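Local coordinates for protein PlyP35 (Listeria phage P35, PDB 6S3Y) that probably binds the Listeria cell wall, as the C-terminal targeting domain of a phage endolysin, a peptidoglycan hydrolase, at residues A[20-25]-A[133-138]; A[86-91]-A[120-125]; A[100-105]-A[129-134]. One frame throughout, in Å; residues are numbered along the deposited sequence. Where two conformers were deposited one is given.

Contacts 2 and 3, 8 Å apart between centres, are buried and pack strands 78-89 and 99-103 of one sheet against the hairpin of strands 117-121 and 128-132. Contact 2 sets a cysteine sulfur beside a partly exposed phenylalanine; contact 3 rests on a CH-pi contact. No hydrogen bond crosses either pair of segments, though Trp89 and Tyr130 are probably bonded through their backbones. Contact 1, partly buried, ties the loop between strands 6-17 and 27-32 to the 3-10 turn after strand 128-132, joining the family's two sequence repeats through a tyrosine hydroxyl as well as packing. Contacts 1 and 3 share Arg133 and Tyr134; Met135 and Phe22 pack on Trp89 in 86-91.

Contact 1: A[20-25]-A[133-138]; sequences PQFLNS and RYMFDI
Phe22 meets Tyr134 and Met135 by two routes, one polar through its backbone carbonyl and one apolar through its ring. The hydroxyl of Tyr134 donates to the carbonyl: OH lies 2.7 Å from Phe22 O, in the carbonyl plane and on a lone pair, with a C=O...O angle of 116°. The carbonyl oxygen in turn sits at the edge of the tyrosine ring, near its plane. Tyr134 has CG between its backbone N and carbonyl carbon (chi1 70°), which sends the phenol out from the 3-10 turn 133-135 toward the loop. The same hydroxyl touches the edge of the Phe22 ring, with OH 3.4 Å from Phe22 CD1, and the two side chains cross at about a right angle. Met135, present as selenomethionine, brings CE obliquely to the CD1 and CE1 atoms of the phenylalanine, 3.5 Å from Phe22 CD1. This is the tight part, where Phe22 and Met135 are buried, and Trp89 packs on both of them while Trp46 meets the Phe22 ring. The looser side runs from the partly exposed Tyr134 to Ser25, whose OG stays 4.3 Å from Tyr134 OH. Ser25 OG is bonded to Gln21 O at 2.8 Å and also to Gln17 of strand 6-17, so this hydroxyl is engaged away from the tyrosine. The phenol thus adds one directional bond between the two sequence repeats. Because that bond uses a main-chain carbonyl as acceptor, it holds the loop main chain at this point and gives the Phe22 carbonyl a partner at the margin of a buried patch.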
loop_
_atom_site.group_PDB
_atom_site.type_symbol
_atom_site.label_atom_id
_atom_site.label_comp_id
_atom_site.label_asym_id
_atom_site.label_seq_id
_atom_site.Cartn_x
_atom_site.Cartn_y
_atom_site.Cartn_z
ATOM N N PRO A 20 -2.614 9.884 -5.146
ATOM C CA PRO A 20 -2.626 9.759 -3.687
ATOM C C PRO A 20 -3.915 9.089 -3.171
ATOM O O PRO A 20 -4.602 9.674 -2.367
ATOM C CB PRO A 20 -2.507 11.205 -3.218
ATOM C CG PRO A 20 -3.243 11.980 -4.294
ATOM C CD PRO A 20 -2.950 11.250 -5.583
ATOM N N GLN A 21 -4.180 7.869 -3.633
ATOM C CA GLN A 21 -5.380 7.082 -3.259
ATOM C C GLN A 21 -5.025 5.607 -3.476
ATOM O O GLN A 21 -4.186 5.316 -4.346
ATOM C CB GLN A 21 -6.610 7.533 -4.082
ATOM C CG GLN A 21 -6.370 7.570 -5.594
ATOM C CD GLN A 21 -7.386 8.246 -6.504
ATOM O OE1 GLN A 21 -7.475 9.467 -6.582
ATOM N NE2 GLN A 21 -8.091 7.437 -7.294
ATOM N N PHE A 22 -5.644 4.708 -2.707
ATOM C CA PHE A 22 -5.441 3.252 -2.827
ATOM C C PHE A 22 -6.383 2.639 -3.856
ATOM O O PHE A 22 -6.016 1.603 -4.428
ATOM C CB PHE A 22 -5.568 2.649 -1.442
ATOM C CG PHE A 22 -4.413 2.987 -0.543
ATOM C CD1 PHE A 22 -3.143 2.477 -0.794
ATOM C CD2 PHE A 22 -4.592 3.822 0.532
ATOM C CE1 PHE A 22 -2.098 2.774 0.050
ATOM C CE2 PHE A 22 -3.545 4.120 1.375
ATOM C CZ PHE A 22 -2.303 3.580 1.139
ATOM N N LEU A 23 -7.544 3.237 -4.089
ATOM C CA LEU A 23 -8.555 2.740 -5.072
ATOM C C LEU A 23 -8.280 3.396 -6.431
ATOM O O LEU A 23 -8.041 4.628 -6.450
ATOM C CB LEU A 23 -9.956 3.106 -4.558
ATOM C CG LEU A 23 -11.133 2.779 -5.486
ATOM C CD1 LEU A 23 -11.369 1.311 -5.590
ATOM C CD2 LEU A 23 -12.426 3.475 -5.059
ATOM N N ASN A 24 -8.352 2.618 -7.521
ATOM C CA ASN A 24 -8.285 3.105 -8.921
ATOM C C ASN A 24 -6.933 3.790 -9.154
ATOM O O ASN A 24 -6.912 4.836 -9.817
ATOM C CB ASN A 24 -9.441 4.067 -9.282
ATOM C CG ASN A 24 -10.792 3.385 -9.232
ATOM O OD1 ASN A 24 -10.909 2.220 -9.602
ATOM N ND2 ASN A 24 -11.793 4.096 -8.742
ATOM N N SER A 25 -5.860 3.259 -8.586
ATOM C CA SER A 25 -4.478 3.757 -8.779
ATOM C C SER A 25 -3.588 2.591 -9.210
ATOM O O SER A 25 -3.877 1.459 -8.872
ATOM C CB SER A 25 -3.955 4.460 -7.549
ATOM O OG SER A 25 -3.834 3.561 -6.447
ATOM N N ARG A 133 -6.079 -6.601 -4.794
ATOM C CA ARG A 133 -5.175 -7.654 -5.311
ATOM C C ARG A 133 -3.711 -7.244 -5.186
ATOM O O ARG A 133 -2.871 -8.123 -4.864
ATOM C CB ARG A 133 -5.512 -7.963 -6.783
ATOM C CG ARG A 133 -4.730 -9.122 -7.369
ATOM C CD ARG A 133 -4.912 -10.423 -6.605
ATOM N NE ARG A 133 -4.046 -11.481 -7.108
ATOM C CZ ARG A 133 -2.764 -11.606 -6.794
ATOM N NH1 ARG A 133 -2.183 -10.792 -5.926
ATOM N NH2 ARG A 133 -2.070 -12.569 -7.365
ATOM N N TYR A 134 -3.396 -5.969 -5.400
ATOM C CA TYR A 134 -1.992 -5.499 -5.563
ATOM C C TYR A 134 -1.245 -5.497 -4.234
ATOM O O TYR A 134 -0.042 -5.297 -4.240
ATOM C CB TYR A 134 -1.925 -4.134 -6.286
ATOM C CG TYR A 134 -2.427 -2.942 -5.521
ATOM C CD1 TYR A 134 -1.610 -2.263 -4.638
ATOM C CD2 TYR A 134 -3.694 -2.415 -5.749
ATOM C CE1 TYR A 134 -2.050 -1.144 -3.948
ATOM C CE2 TYR A 134 -4.138 -1.289 -5.076
ATOM C CZ TYR A 134 -3.329 -0.665 -4.158
ATOM O OH TYR A 134 -3.762 0.460 -3.510
HETATM N N MSE A 135 -1.918 -5.750 -3.108
HETATM C CA MSE A 135 -1.232 -5.670 -1.820
HETATM C C MSE A 135 -0.779 -7.039 -1.302
HETATM O O MSE A 135 -0.182 -7.096 -0.219
HETATM C CB MSE A 135 -2.103 -4.979 -0.771
HETATM C CG MSE A 135 -2.320 -3.517 -1.072
HETATM SE SE MSE A 135 -3.267 -2.592 0.339
HETATM C CE MSE A 135 -2.531 -0.847 0.177
ATOM N N PHE A 136 -1.016 -8.109 -2.058
ATOM C CA PHE A 136 -0.635 -9.428 -1.563
ATOM C C PHE A 136 -0.177 -10.347 -2.713
ATOM O O PHE A 136 -0.474 -10.096 -3.902
ATOM C CB PHE A 136 -1.796 -10.084 -0.794
ATOM C CG PHE A 136 -3.040 -10.382 -1.595
ATOM C CD1 PHE A 136 -3.144 -11.537 -2.352
ATOM C CD2 PHE A 136 -4.132 -9.524 -1.557
ATOM C CE1 PHE A 136 -4.311 -11.816 -3.062
ATOM C CE2 PHE A 136 -5.292 -9.809 -2.270
ATOM C CZ PHE A 136 -5.391 -10.943 -3.031
ATOM N N ASP A 137 0.508 -11.425 -2.329
ATOM C CA ASP A 137 0.871 -12.551 -3.229
ATOM C C ASP A 137 0.079 -13.809 -2.833
ATOM O O ASP A 137 -0.306 -13.951 -1.668
ATOM C CB ASP A 137 2.376 -12.791 -3.194
ATOM C CG ASP A 137 3.189 -11.716 -3.907
ATOM O OD1 ASP A 137 2.724 -11.208 -4.984
ATOM O OD2 ASP A 137 4.261 -11.391 -3.386
ATOM N N ILE A 138 -0.120 -14.684 -3.796
ATOM C CA ILE A 138 -0.681 -16.039 -3.651
ATOM C C ILE A 138 0.473 -17.021 -3.893
ATOM O O ILE A 138 0.981 -17.066 -5.055
ATOM C CB ILE A 138 -1.835 -16.248 -4.647
ATOM C CG1 ILE A 138 -2.948 -15.190 -4.491
ATOM C CG2 ILE A 138 -2.338 -17.690 -4.553
ATOM C CD1 ILE A 138 -3.915 -15.197 -5.625
#

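Contact 2: A[86-91]-A[120-125]; sequences AFCWDN and LYFASR
A cysteine sulfur beside an aromatic ring marks this contact: Cys88 SG lies 3.8 Å from Phe122 CE2. It approaches obliquely, 5.0 Å from the ring centroid and 73° off the ring normal, so the touch falls on the CE2 and CZ side of the ring. SG reaches it because it stands between the backbone N and carbonyl carbon of Cys88 (chi1 56°). The rest of the cysteine meets Leu120, whose CD1 branch comes within 3.8 Å of Cys88 CB and also reaches the sulfur. One small side chain thus touches two residues spaced two apart on the facing segment, Leu120 and Phe122, and no hydrogen bond crosses between the segments. Cys88 and Leu120 are buried, whereas Phe122 is partly exposed and opens the type I turn Phe122-Arg125. Ile100 and Phe129 also pack on the cysteine, and Ile100 touches Phe122 as well. Near the turn, Arg125 forms a salt bridge with Asp98, and Asp90 forms one with Lys127. Such apolar packing between a strand and a neighbouring hairpin suits the core of a small, curled antiparallel beta domain, consistent with the SH3-like clan of this family.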
loop_
_atom_site.group_PDB
_atom_site.type_symbol
_atom_site.label_atom_id
_atom_site.label_comp_id
_atom_site.label_asym_id
_atom_site.label_seq_id
_atom_site.Cartn_x
_atom_site.Cartn_y
_atom_site.Cartn_z
ATOM N N ALA A 86 0.635 -3.063 4.440
ATOM C CA ALA A 86 -0.574 -2.921 3.608
ATOM C C ALA A 86 -1.725 -2.468 4.502
ATOM O O ALA A 86 -1.497 -2.133 5.704
ATOM C CB ALA A 86 -0.836 -4.223 2.901
ATOM N N PHE A 87 -2.935 -2.473 3.969
ATOM C CA PHE A 87 -4.163 -2.082 4.682
ATOM C C PHE A 87 -5.274 -3.030 4.255
ATOM O O PHE A 87 -5.214 -3.539 3.109
ATOM C CB PHE A 87 -4.589 -0.663 4.334
ATOM C CG PHE A 87 -3.848 0.451 5.027
ATOM C CD1 PHE A 87 -3.779 0.510 6.404
ATOM C CD2 PHE A 87 -3.276 1.475 4.287
ATOM C CE1 PHE A 87 -3.146 1.563 7.035
ATOM C CE2 PHE A 87 -2.647 2.536 4.926
ATOM C CZ PHE A 87 -2.568 2.578 6.297
ATOM N N CYS A 88 -6.284 -3.209 5.117
ATOM C CA CYS A 88 -7.638 -3.624 4.665
ATOM C C CYS A 88 -8.652 -2.638 5.234
ATOM O O CYS A 88 -8.382 -1.990 6.303
ATOM C CB CYS A 88 -7.951 -5.067 5.033
ATOM S SG CYS A 88 -7.780 -5.404 6.801
ATOM N N TRP A 89 -9.778 -2.490 4.538
ATOM C CA TRP A 89 -10.785 -1.456 4.860
ATOM C C TRP A 89 -12.156 -2.107 5.054
ATOM O O TRP A 89 -12.453 -3.081 4.344
ATOM C CB TRP A 89 -10.845 -0.443 3.716
ATOM C CG TRP A 89 -9.641 0.451 3.570
ATOM C CD1 TRP A 89 -9.491 1.709 4.050
ATOM C CD2 TRP A 89 -8.465 0.180 2.778
ATOM N NE1 TRP A 89 -8.307 2.238 3.633
ATOM C CE2 TRP A 89 -7.654 1.326 2.852
ATOM C CE3 TRP A 89 -8.021 -0.911 2.014
ATOM C CZ2 TRP A 89 -6.422 1.420 2.205
ATOM C CZ3 TRP A 89 -6.806 -0.819 1.368
ATOM C CH2 TRP A 89 -6.022 0.327 1.458
ATOM N N ASP A 90 -12.995 -1.501 5.887
ATOM C CA ASP A 90 -14.351 -2.062 6.131
ATOM C C ASP A 90 -15.293 -1.632 5.021
ATOM O O ASP A 90 -16.446 -1.996 5.090
ATOM C CB ASP A 90 -14.873 -1.694 7.498
ATOM C CG ASP A 90 -15.320 -0.271 7.687
ATOM O OD1 ASP A 90 -14.925 0.603 6.890
ATOM O OD2 ASP A 90 -16.018 -0.062 8.679
ATOM N N ASN A 91 -14.811 -0.942 3.991
ATOM C CA ASN A 91 -15.645 -0.724 2.778
ATOM C C ASN A 91 -14.768 -0.554 1.539
ATOM O O ASN A 91 -13.562 -0.323 1.682
ATOM C CB ASN A 91 -16.629 0.423 3.014
ATOM C CG ASN A 91 -15.997 1.775 2.849
ATOM O OD1 ASN A 91 -15.555 2.112 1.765
ATOM N ND2 ASN A 91 -15.966 2.540 3.913
ATOM N N LEU A 120 -11.687 -10.326 3.903
ATOM C CA LEU A 120 -10.946 -10.846 5.078
ATOM C C LEU A 120 -11.945 -10.850 6.242
ATOM O O LEU A 120 -12.374 -9.732 6.671
ATOM C CB LEU A 120 -9.748 -9.961 5.410
ATOM C CG LEU A 120 -8.678 -9.882 4.326
ATOM C CD1 LEU A 120 -7.578 -8.875 4.690
ATOM C CD2 LEU A 120 -8.073 -11.239 4.083
ATOM N N TYR A 121 -12.277 -12.050 6.724
ATOM C CA TYR A 121 -13.109 -12.226 7.924
ATOM C C TYR A 121 -12.175 -12.358 9.134
ATOM O O TYR A 121 -11.454 -13.375 9.237
ATOM C CB TYR A 121 -14.024 -13.448 7.813
ATOM C CG TYR A 121 -14.896 -13.558 9.052
ATOM C CD1 TYR A 121 -16.037 -12.769 9.179
ATOM C CD2 TYR A 121 -14.572 -14.384 10.125
ATOM C CE1 TYR A 121 -16.879 -12.878 10.281
ATOM C CE2 TYR A 121 -15.360 -14.454 11.262
ATOM C CZ TYR A 121 -16.537 -13.721 11.335
ATOM O OH TYR A 121 -17.348 -13.823 12.442
ATOM N N PHE A 122 -12.226 -11.393 10.042
ATOM C CA PHE A 122 -11.450 -11.398 11.316
ATOM C C PHE A 122 -12.342 -11.950 12.448
ATOM O O PHE A 122 -13.349 -11.325 12.737
ATOM C CB PHE A 122 -10.956 -9.981 11.597
ATOM C CG PHE A 122 -9.817 -9.546 10.712
ATOM C CD1 PHE A 122 -8.533 -10.012 10.940
ATOM C CD2 PHE A 122 -10.039 -8.743 9.612
ATOM C CE1 PHE A 122 -7.487 -9.641 10.106
ATOM C CE2 PHE A 122 -8.987 -8.349 8.786
ATOM C CZ PHE A 122 -7.723 -8.818 9.026
ATOM N N ALA A 123 -12.015 -13.111 13.011
ATOM C CA ALA A 123 -12.702 -13.750 14.161
ATOM C C ALA A 123 -13.040 -12.712 15.255
ATOM O O ALA A 123 -14.243 -12.567 15.570
ATOM C CB ALA A 123 -11.847 -14.866 14.712
ATOM N N SER A 124 -12.046 -11.981 15.760
ATOM C CA SER A 124 -12.218 -11.009 16.884
ATOM C C SER A 124 -13.196 -9.883 16.506
ATOM O O SER A 124 -13.792 -9.294 17.389
ATOM C CB SER A 124 -10.897 -10.439 17.305
ATOM O OG SER A 124 -10.357 -9.667 16.245
ATOM N N ARG A 125 -13.349 -9.594 15.227
ATOM C CA ARG A 125 -14.256 -8.530 14.697
ATOM C C ARG A 125 -15.518 -9.253 14.206
ATOM O O ARG A 125 -15.462 -10.495 14.062
ATOM C CB ARG A 125 -13.585 -7.776 13.541
ATOM C CG ARG A 125 -12.138 -7.418 13.793
ATOM C CD ARG A 125 -12.031 -6.348 14.833
ATOM N NE ARG A 125 -12.828 -5.199 14.476
ATOM C CZ ARG A 125 -12.352 -4.043 13.999
ATOM N NH1 ARG A 125 -11.046 -3.874 13.747
ATOM N NH2 ARG A 125 -13.219 -3.062 13.768
#

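Contact 3: A[100-105]-A[129-134]; sequences INLKRG and FYIPRY
Ile100, Phe129 and Leu102 contribute most of the surface buried here. The CD1 methyl of Ile100 stands over the centre of one face of the Phe129 ring, 3.7 Å from its centroid and 11° off the normal, a direct CH-pi contact. CG1 follows behind it, 3.9 Å from Phe129 CE2, and the side chains cross at about a right angle. Ile100 directs its longer branch there because CG1 lies opposite the carbonyl carbon (chi1 -57°) and the chain then runs extended to CD1. Leu102, two residues on, sends its CD1 branch to the CD1 methyl of Ile131 at 3.9 Å. This second meeting is methyl to methyl and lighter than the first. With both Phe129 and Ile131 facing the strand 99-103, the two pairs follow the same two-residue spacing on each strand, without any hydrogen bond between the segments. Cys88 also packs on Leu102, while Ile10 of strand 6-17, touching Leu102 and Ile131, adds to the same apolar region. The two strands belong to different sheets, run in broadly the same direction and pack face to face through their side chains, as in a hydrophobic core between beta-sheets, to which strand 6-17 also contributes, consistent with the SH3-like clan of the family.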
loop_
_atom_site.group_PDB
_atom_site.type_symbol
_atom_site.label_atom_id
_atom_site.label_comp_id
_atom_site.label_asym_id
_atom_site.label_seq_id
_atom_site.Cartn_x
_atom_site.Cartn_y
_atom_site.Cartn_z
ATOM N N ILE A 100 -7.368 -1.376 8.931
ATOM C CA ILE A 100 -6.348 -2.104 9.742
ATOM C C ILE A 100 -5.030 -2.084 8.964
ATOM O O ILE A 100 -5.034 -2.441 7.780
ATOM C CB ILE A 100 -6.829 -3.532 10.041
ATOM C CG1 ILE A 100 -8.189 -3.528 10.775
ATOM C CG2 ILE A 100 -5.767 -4.296 10.802
ATOM C CD1 ILE A 100 -8.842 -4.906 10.861
ATOM N N ASN A 101 -3.961 -1.682 9.646
ATOM C CA ASN A 101 -2.559 -1.780 9.177
ATOM C C ASN A 101 -2.179 -3.266 9.200
ATOM O O ASN A 101 -2.152 -3.834 10.303
ATOM C CB ASN A 101 -1.642 -0.905 10.038
ATOM C CG ASN A 101 -0.199 -0.940 9.569
ATOM O OD1 ASN A 101 0.319 -2.016 9.296
ATOM N ND2 ASN A 101 0.463 0.212 9.471
ATOM N N LEU A 102 -1.965 -3.890 8.039
ATOM C CA LEU A 102 -1.476 -5.282 7.947
ATOM C C LEU A 102 0.058 -5.275 7.811
ATOM O O LEU A 102 0.585 -4.708 6.829
ATOM C CB LEU A 102 -2.147 -5.970 6.767
ATOM C CG LEU A 102 -3.672 -6.033 6.837
ATOM C CD1 LEU A 102 -4.268 -6.669 5.580
ATOM C CD2 LEU A 102 -4.117 -6.826 8.049
ATOM N N LYS A 103 0.747 -5.915 8.750
ATOM C CA LYS A 103 2.233 -5.997 8.789
ATOM C C LYS A 103 2.732 -6.647 7.509
ATOM O O LYS A 103 2.039 -7.550 6.965
ATOM C CB LYS A 103 2.703 -6.754 10.044
ATOM C CG LYS A 103 3.736 -6.046 10.876
ATOM C CD LYS A 103 4.455 -6.950 11.891
ATOM C CE LYS A 103 5.381 -6.109 12.738
ATOM N NZ LYS A 103 6.542 -5.582 11.974
ATOM N N ARG A 104 3.884 -6.200 7.001
ATOM C CA ARG A 104 4.542 -6.916 5.874
ATOM C C ARG A 104 4.618 -8.401 6.245
ATOM O O ARG A 104 4.947 -8.678 7.378
ATOM C CB ARG A 104 5.921 -6.326 5.572
ATOM C CG ARG A 104 6.877 -6.352 6.750
ATOM C CD ARG A 104 8.043 -5.419 6.414
ATOM N NE ARG A 104 9.331 -6.051 6.763
ATOM C CZ ARG A 104 10.000 -5.792 7.838
ATOM N NH1 ARG A 104 9.588 -4.843 8.676
ATOM N NH2 ARG A 104 11.128 -6.429 8.054
ATOM N N GLY A 105 4.299 -9.288 5.316
ATOM C CA GLY A 105 4.349 -10.746 5.531
ATOM C C GLY A 105 3.136 -11.297 6.266
ATOM O O GLY A 105 3.102 -12.508 6.475
ATOM N N PHE A 129 -13.481 -7.126 6.201
ATOM C CA PHE A 129 -12.585 -6.092 5.640
ATOM C C PHE A 129 -12.216 -6.503 4.211
ATOM O O PHE A 129 -12.434 -7.668 3.817
ATOM C CB PHE A 129 -11.384 -5.873 6.558
ATOM C CG PHE A 129 -11.725 -5.186 7.847
ATOM C CD1 PHE A 129 -12.387 -5.870 8.863
ATOM C CD2 PHE A 129 -11.427 -3.834 8.043
ATOM C CE1 PHE A 129 -12.739 -5.221 10.033
ATOM C CE2 PHE A 129 -11.741 -3.199 9.236
ATOM C CZ PHE A 129 -12.411 -3.895 10.214
ATOM N N TYR A 130 -11.721 -5.535 3.436
ATOM C CA TYR A 130 -11.400 -5.734 2.003
ATOM C C TYR A 130 -9.965 -5.286 1.750
ATOM O O TYR A 130 -9.533 -4.256 2.314
ATOM C CB TYR A 130 -12.395 -4.964 1.127
ATOM C CG TYR A 130 -13.821 -5.387 1.362
ATOM C CD1 TYR A 130 -14.318 -6.549 0.794
ATOM C CD2 TYR A 130 -14.652 -4.634 2.177
ATOM C CE1 TYR A 130 -15.619 -6.960 1.039
ATOM C CE2 TYR A 130 -15.954 -5.042 2.438
ATOM C CZ TYR A 130 -16.446 -6.180 1.837
ATOM O OH TYR A 130 -17.720 -6.569 2.103
ATOM N N ILE A 131 -9.276 -6.074 0.923
ATOM C CA ILE A 131 -7.881 -5.805 0.482
ATOM C C ILE A 131 -7.860 -5.933 -1.039
ATOM O O ILE A 131 -8.377 -6.891 -1.603
ATOM C CB ILE A 131 -6.876 -6.724 1.207
ATOM C CG1 ILE A 131 -5.433 -6.319 0.884
ATOM C CG2 ILE A 131 -7.152 -8.193 0.923
ATOM C CD1 ILE A 131 -4.373 -7.060 1.708
ATOM N N PRO A 132 -7.264 -4.957 -1.756
ATOM C CA PRO A 132 -7.108 -5.060 -3.210
ATOM C C PRO A 132 -5.977 -6.032 -3.587
ATOM O O PRO A 132 -5.046 -6.232 -2.805
ATOM C CB PRO A 132 -6.795 -3.616 -3.603
ATOM C CG PRO A 132 -6.057 -3.061 -2.399
ATOM C CD PRO A 132 -6.709 -3.710 -1.205
ATOM N N ARG A 133 -6.079 -6.601 -4.794
ATOM C CA ARG A 133 -5.175 -7.654 -5.311
ATOM C C ARG A 133 -3.711 -7.244 -5.186
ATOM O O ARG A 133 -2.871 -8.123 -4.864
ATOM C CB ARG A 133 -5.512 -7.963 -6.783
ATOM C CG ARG A 133 -4.730 -9.122 -7.369
ATOM C CD ARG A 133 -4.912 -10.423 -6.605
ATOM N NE ARG A 133 -4.046 -11.481 -7.108
ATOM C CZ ARG A 133 -2.764 -11.606 -6.794
ATOM N NH1 ARG A 133 -2.183 -10.792 -5.926
ATOM N NH2 ARG A 133 -2.070 -12.569 -7.365
ATOM N N TYR A 134 -3.396 -5.969 -5.400
ATOM C CA TYR A 134 -1.992 -5.499 -5.563
ATOM C C TYR A 134 -1.245 -5.497 -4.234
ATOM O O TYR A 134 -0.042 -5.297 -4.240
ATOM C CB TYR A 134 -1.925 -4.134 -6.286
ATOM C CG TYR A 134 -2.427 -2.942 -5.521
ATOM C CD1 TYR A 134 -1.610 -2.263 -4.638
ATOM C CD2 TYR A 134 -3.694 -2.415 -5.749
ATOM C CE1 TYR A 134 -2.050 -1.144 -3.948
ATOM C CE2 TYR A 134 -4.138 -1.289 -5.076
ATOM C CZ TYR A 134 -3.329 -0.665 -4.158
ATOM O OH TYR A 134 -3.762 0.460 -3.510
#